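Local coordinates for protein Sso-CP2 metallo-carboxypetidase (Sulfolobus solfataricus, PDB 4MMO) that probably acts as a zinc-dependent carboxypeptidase of the M20 family, removing residues from the C-terminal end of peptides, at residues E145-I148 with E149-N153; L218-M221 with G222-L226. One frame throughout, in Å; residues are numbered along the deposited sequence.

Contact 1: residues E145-I148 with E149-N153; sequences EDYI and EKNTN
Glu-145 and Glu-149, one turn apart, illustrate how a short surface helix ends in the M20 metallopeptidase fold. Glu-149 N bonds to Glu-145 O at 2.8 Å, as in a regular alpha-helical turn. The next links span fewer residues, from i+3 back to i: Lys-150 N reaches Tyr-147 O only weakly, and Asn-151 N bonds to Ile-148 O at 3.0 Å. The side chain of Glu-149 can be followed outward over this turn. Its CB sits 3.6 Å from Glu-145 O, and its CG comes closer to the same oxygen, at 3.2 Å, while lying 3.9 Å from Glu-145 CG. A bend at chi2 (-75°) then turns the chain to run beside the extended Glu-145, pointing the same way, until Glu-149 OE2 stands 3.5 Å from Glu-145 OE2. These like charges probably repel; Lys-389, in a long, weak ion pair with Glu-145 and touching Glu-149, may soften that. On another side of the helix, the Tyr-147 ring packs on Thr-48, Val-53 and Tyr-55, while its CD1 lies 4.3 Å from Lys-150 CE. Were Tyr-147 cut back to an alanine, a gap is likely to open against strand 53-58 and Thr-48, and Lys-150 CE would lose its aromatic neighbour. Ile-148 is buried against Leu-385 and Phe-386 of helix 383-389, and its carbonyl O meets Thr-152 CG2 at 3.4 Å.

Contact 2: residues L218-M221 with G222-L226; sequences LVDM and GGRVL
Val-219 and Val-225 form the single bridge of a small beta-hairpin whose end is a type I turn, Asp-220 to Gly-223, with a G1 beta bulge at Gly-223. The close-packed part is the bridged end. Leu-226 N bonds to Leu-218 O at 2.6 Å, and Asp-220 N bonds to Arg-224 O at 3.0 Å. Between these two bonds the CA of Val-219 approaches Arg-224 O to 3.2 Å as a CA-H...O contact. The valine side chains meet more lightly, CG1 of Val-219 to CG2 of Val-225 at 4.4 Å, and both rest on Cys-282. Across the dimer interface Val-219 also packs on Ile-209 of the second subunit, while its carbonyl O accepts a bond from Lys-213 of that subunit. The turn itself is the more exposed part, with Met-221, Gly-222 and Gly-223 at the surface, yet two of its carbonyls are held: Met-221 O by Arg-205 of the second subunit and Gly-222 O by Lys-265. The positive phi of Gly-223 (101°) would jam a side chain against the preceding carbonyl. Gly-223 N closes the turn on Asp-220 O at 3.2 Å, and the Asp-220 side chain helps to order this end: with chi1 at 62°, its carboxylate folds back over the turn, and OD1 accepts weak bonds from Gly-222 N, making an Asx turn, and from Arg-224 N. Arg-224 then leads outward to a cation-pi contact with Tyr-231. Exposed Leu-226 lies across the backbone instead, its CD1 3.6 Å from Val-219 C.

Contact 1 lies where a helix gives way to a loop; contact 2 is a tight hairpin just after another helix of the same subunit. Their centres are 37 Å apart and their nearest atoms about 23 Å, so neither touches the other, and contact 1 is complete in the chain before contact 2 begins. Residues 145-153 lie nearer the metal site: the side chain of Ile-148 is about 12 Å from that of His-71, which binds zinc together with Asp-104 and Glu-163, and about 11 Å from that of Glu-137, which binds zinc in a structure of this protein though none is bound to it here. Residues 218-226 lie away from that site, within the M20 dimerisation region, and meet the second subunit, which contact 1 does not touch.

Contact 1: residues E145-I148 with E149-N153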
ATOM      1  N   GLU A 145      -7.932 -29.359  -7.152  1.00 35.57           N
ATOM      2  CA  GLU A 145      -8.192 -30.417  -6.181  1.00 50.52           C
ATOM      3  C   GLU A 145      -9.559 -31.052  -6.409  1.00 59.03           C
ATOM      4  O   GLU A 145      -9.685 -32.274  -6.395  1.00 48.44           O
ATOM      5  CB  GLU A 145      -8.094 -29.888  -4.752  1.00 46.42           C
ATOM      6  CG  GLU A 145      -8.326 -30.960  -3.694  1.00 58.54           C
ATOM      7  CD  GLU A 145      -8.124 -30.451  -2.283  1.00 77.33           C
ATOM      8  OE1 GLU A 145      -7.747 -29.271  -2.121  1.00 75.07           O
ATOM      9  OE2 GLU A 145      -8.344 -31.234  -1.335  1.00 92.03           O
ATOM     10  N   ASP A 146     -10.575 -30.219  -6.623  1.00 47.14           N
ATOM     11  CA  ASP A 146     -11.932 -30.708  -6.844  1.00 60.60           C
ATOM     12  C   ASP A 146     -11.969 -31.668  -8.024  1.00 55.12           C
ATOM     13  O   ASP A 146     -12.668 -32.680  -7.994  1.00 45.72           O
ATOM     14  CB  ASP A 146     -12.896 -29.545  -7.095  1.00 78.50           C
ATOM     15  CG  ASP A 146     -13.148 -28.713  -5.852  1.00 88.59           C
ATOM     16  OD1 ASP A 146     -13.046 -29.259  -4.735  1.00 86.69           O
ATOM     17  OD2 ASP A 146     -13.455 -27.510  -5.993  1.00108.86           O
ATOM     18  N   TYR A 147     -11.210 -31.352  -9.066  1.00 38.44           N
ATOM     19  CA  TYR A 147     -11.133 -32.231 -10.222  1.00 51.44           C
ATOM     20  C   TYR A 147     -10.441 -33.553  -9.879  1.00 51.30           C
ATOM     21  O   TYR A 147     -10.876 -34.622 -10.307  1.00 53.16           O
ATOM     22  CB  TYR A 147     -10.397 -31.548 -11.370  1.00 53.76           C
ATOM     23  CG  TYR A 147      -9.950 -32.525 -12.422  1.00 50.99           C
ATOM     24  CD1 TYR A 147     -10.849 -33.045 -13.341  1.00 63.34           C
ATOM     25  CD2 TYR A 147      -8.631 -32.943 -12.486  1.00 44.46           C
ATOM     26  CE1 TYR A 147     -10.443 -33.950 -14.298  1.00 67.32           C
ATOM     27  CE2 TYR A 147      -8.219 -33.845 -13.440  1.00 58.57           C
ATOM     28  CZ  TYR A 147      -9.127 -34.348 -14.343  1.00 56.23           C
ATOM     29  OH  TYR A 147      -8.717 -35.248 -15.296  1.00 68.22           O
ATOM     30  N   ILE A 148      -9.364 -33.482  -9.106  1.00 41.32           N
ATOM     31  CA  ILE A 148      -8.590 -34.677  -8.780  1.00 42.80           C
ATOM     32  C   ILE A 148      -9.374 -35.608  -7.861  1.00 48.65           C
ATOM     33  O   ILE A 148      -9.340 -36.827  -8.030  1.00 43.40           O
ATOM     34  CB  ILE A 148      -7.229 -34.314  -8.142  1.00 48.46           C
ATOM     35  CG1 ILE A 148      -6.313 -33.700  -9.203  1.00 45.76           C
ATOM     36  CG2 ILE A 148      -6.559 -35.549  -7.523  1.00 37.84           C
ATOM     37  CD1 ILE A 148      -5.005 -33.156  -8.666  1.00 44.36           C
ATOM     38  N   GLU A 149     -10.087 -35.035  -6.897  1.00 44.72           N
ATOM     39  CA  GLU A 149     -10.815 -35.843  -5.922  1.00 51.31           C
ATOM     40  C   GLU A 149     -11.948 -36.649  -6.560  1.00 57.02           C
ATOM     41  O   GLU A 149     -12.387 -37.651  -5.998  1.00 53.28           O
ATOM     42  CB  GLU A 149     -11.369 -34.965  -4.797  1.00 45.35           C
ATOM     43  CG  GLU A 149     -10.303 -34.253  -3.968  1.00 52.98           C
ATOM     44  CD  GLU A 149      -9.566 -35.175  -3.007  1.00 64.44           C
ATOM     45  OE1 GLU A 149      -9.636 -36.412  -3.170  1.00 61.29           O
ATOM     46  OE2 GLU A 149      -8.917 -34.656  -2.077  1.00 53.54           O
ATOM     47  N   LYS A 150     -12.413 -36.216  -7.729  1.00 41.01           N
ATOM     48  CA  LYS A 150     -13.493 -36.917  -8.426  1.00 48.48           C
ATOM     49  C   LYS A 150     -12.950 -37.902  -9.468  1.00 40.40           C
ATOM     50  O   LYS A 150     -13.712 -38.667 -10.061  1.00 56.73           O
ATOM     51  CB  LYS A 150     -14.448 -35.912  -9.086  1.00 56.79           C
ATOM     52  CG  LYS A 150     -14.121 -35.587 -10.537  1.00 90.14           C
ATOM     53  CD  LYS A 150     -14.968 -34.441 -11.074  1.00 96.13           C
ATOM     54  CE  LYS A 150     -14.892 -34.356 -12.594  1.00 82.05           C
ATOM     55  NZ  LYS A 150     -15.581 -35.499 -13.257  1.00 82.57           N
ATOM     56  N   ASN A 151     -11.635 -37.888  -9.676  1.00 38.77           N
ATOM     57  CA  ASN A 151     -11.002 -38.714 -10.702  1.00 39.47           C
ATOM     58  C   ASN A 151      -9.809 -39.502 -10.168  1.00 45.16           C
ATOM     59  O   ASN A 151      -8.868 -39.788 -10.909  1.00 45.74           O
ATOM     60  CB  ASN A 151     -10.559 -37.835 -11.875  1.00 40.39           C
ATOM     61  CG  ASN A 151     -11.731 -37.183 -12.589  1.00 57.86           C
ATOM     62  OD1 ASN A 151     -11.892 -35.962 -12.564  1.00 45.11           O
ATOM     63  ND2 ASN A 151     -12.553 -37.998 -13.232  1.00 45.27           N
ATOM     64  N   THR A 152      -9.853 -39.864  -8.890  1.00 36.05           N
ATOM     65  CA  THR A 152      -8.734 -40.563  -8.264  1.00 36.38           C
ATOM     66  C   THR A 152      -8.421 -41.900  -8.937  1.00 34.73           C
ATOM     67  O   THR A 152      -7.256 -42.219  -9.168  1.00 44.90           O
ATOM     68  CB  THR A 152      -8.958 -40.791  -6.751  1.00 37.44           C
ATOM     69  OG1 THR A 152     -10.259 -41.346  -6.520  1.00 46.17           O
ATOM     70  CG2 THR A 152      -8.821 -39.483  -5.988  1.00 37.36           C
ATOM     71  N   ASN A 153      -9.449 -42.684  -9.250  1.00 41.07           N
ATOM     72  CA  ASN A 153      -9.227 -43.961  -9.925  1.00 41.71           C
ATOM     73  C   ASN A 153      -8.635 -43.758 -11.318  1.00 44.05           C
ATOM     74  O   ASN A 153      -7.690 -44.442 -11.704  1.00 46.56           O
ATOM     75  CB  ASN A 153     -10.522 -44.769 -10.017  1.00 40.99           C
ATOM     76  CG  ASN A 153     -10.985 -45.291  -8.668  1.00 59.45           C
ATOM     77  OD1 ASN A 153     -10.186 -45.481  -7.750  1.00 42.87           O
ATOM     78  ND2 ASN A 153     -12.284 -45.528  -8.544  1.00 46.45           N
TER

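Contact 2: residues L218-M221 with G222-L226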
ATOM      1  N   LEU A 218       2.375 -10.569  14.515  1.00 34.76           N
ATOM      2  CA  LEU A 218       2.547 -11.851  13.839  1.00 40.84           C
ATOM      3  C   LEU A 218       3.983 -12.380  13.896  1.00 35.46           C
ATOM      4  O   LEU A 218       4.195 -13.591  13.961  1.00 45.70           O
ATOM      5  CB  LEU A 218       2.091 -11.736  12.380  1.00 28.72           C
ATOM      6  CG  LEU A 218       0.602 -11.439  12.170  1.00 31.65           C
ATOM      7  CD1 LEU A 218       0.306 -11.214  10.699  1.00 40.54           C
ATOM      8  CD2 LEU A 218      -0.272 -12.563  12.723  1.00 34.80           C
ATOM      9  N   VAL A 219       4.962 -11.478  13.874  1.00 34.64           N
ATOM     10  CA  VAL A 219       6.373 -11.866  13.826  1.00 30.26           C
ATOM     11  C   VAL A 219       7.221 -11.000  14.752  1.00 40.70           C
ATOM     12  O   VAL A 219       6.843  -9.872  15.062  1.00 39.79           O
ATOM     13  CB  VAL A 219       6.932 -11.720  12.399  1.00 31.91           C
ATOM     14  CG1 VAL A 219       6.194 -12.640  11.440  1.00 34.83           C
ATOM     15  CG2 VAL A 219       6.833 -10.267  11.927  1.00 33.92           C
ATOM     16  N   ASP A 220       8.368 -11.522  15.185  1.00 35.58           N
ATOM     17  CA  ASP A 220       9.336 -10.694  15.902  1.00 37.72           C
ATOM     18  C   ASP A 220      10.216  -9.972  14.881  1.00 40.47           C
ATOM     19  O   ASP A 220       9.960 -10.055  13.681  1.00 49.03           O
ATOM     20  CB  ASP A 220      10.167 -11.507  16.907  1.00 38.11           C
ATOM     21  CG  ASP A 220      11.001 -12.603  16.257  1.00 49.42           C
ATOM     22  OD1 ASP A 220      11.155 -12.617  15.016  1.00 51.78           O
ATOM     23  OD2 ASP A 220      11.522 -13.453  17.010  1.00 51.58           O
ATOM     24  N   MET A 221      11.247  -9.270  15.340  1.00 46.18           N
ATOM     25  CA  MET A 221      12.031  -8.433  14.432  1.00 44.26           C
ATOM     26  C   MET A 221      12.909  -9.271  13.507  1.00 45.46           C
ATOM     27  O   MET A 221      13.333  -8.805  12.448  1.00 43.72           O
ATOM     28  CB  MET A 221      12.877  -7.419  15.205  1.00 49.85           C
ATOM     29  CG  MET A 221      14.119  -7.985  15.878  1.00 59.04           C
ATOM     30  SD  MET A 221      15.118  -6.692  16.654  1.00 79.99           S
ATOM     31  CE  MET A 221      15.632  -5.733  15.230  1.00 76.66           C
ATOM     32  N   GLY A 222      13.171 -10.509  13.911  1.00 41.91           N
ATOM     33  CA  GLY A 222      13.973 -11.424  13.118  1.00 37.56           C
ATOM     34  C   GLY A 222      13.159 -12.208  12.104  1.00 40.39           C
ATOM     35  O   GLY A 222      13.723 -12.876  11.235  1.00 42.17           O
ATOM     36  N   GLY A 223      11.835 -12.132  12.213  1.00 39.77           N
ATOM     37  CA  GLY A 223      10.949 -12.791  11.267  1.00 34.22           C
ATOM     38  C   GLY A 223      10.355 -14.093  11.779  1.00 40.87           C
ATOM     39  O   GLY A 223       9.527 -14.707  11.103  1.00 42.74           O
ATOM     40  N   ARG A 224      10.775 -14.528  12.963  1.00 38.08           N
ATOM     41  CA  ARG A 224      10.182 -15.707  13.581  1.00 42.67           C
ATOM     42  C   ARG A 224       8.700 -15.448  13.837  1.00 44.89           C
ATOM     43  O   ARG A 224       8.327 -14.387  14.334  1.00 42.98           O
ATOM     44  CB  ARG A 224      10.900 -16.054  14.883  1.00 39.14           C
ATOM     45  CG  ARG A 224      10.114 -16.974  15.802  1.00 56.79           C
ATOM     46  CD  ARG A 224      11.014 -17.641  16.827  1.00 65.97           C
ATOM     47  NE  ARG A 224      11.239 -19.051  16.509  1.00 89.05           N
ATOM     48  CZ  ARG A 224      10.510 -20.062  16.979  1.00 81.79           C
ATOM     49  NH1 ARG A 224       9.495 -19.841  17.806  1.00 74.61           N
ATOM     50  NH2 ARG A 224      10.802 -21.306  16.620  1.00 64.90           N
ATOM     51  N   VAL A 225       7.862 -16.420  13.485  1.00 36.78           N
ATOM     52  CA  VAL A 225       6.411 -16.261  13.571  1.00 34.46           C
ATOM     53  C   VAL A 225       5.937 -16.455  15.006  1.00 36.90           C
ATOM     54  O   VAL A 225       6.290 -17.434  15.657  1.00 48.16           O
ATOM     55  CB  VAL A 225       5.693 -17.258  12.638  1.00 30.12           C
ATOM     56  CG1 VAL A 225       4.182 -17.098  12.728  1.00 42.69           C
ATOM     57  CG2 VAL A 225       6.168 -17.067  11.201  1.00 25.04           C
ATOM     58  N   LEU A 226       5.130 -15.515  15.488  1.00 39.15           N
ATOM     59  CA  LEU A 226       4.706 -15.503  16.885  1.00 40.76           C
ATOM     60  C   LEU A 226       3.314 -16.105  17.091  1.00 40.55           C
ATOM     61  O   LEU A 226       2.820 -16.162  18.217  1.00 46.59           O
ATOM     62  CB  LEU A 226       4.730 -14.067  17.427  1.00 41.89           C
ATOM     63  CG  LEU A 226       6.081 -13.344  17.418  1.00 48.94           C
ATOM     64  CD1 LEU A 226       5.937 -11.949  18.000  1.00 40.48           C
ATOM     65  CD2 LEU A 226       7.135 -14.128  18.184  1.00 37.84           C
TER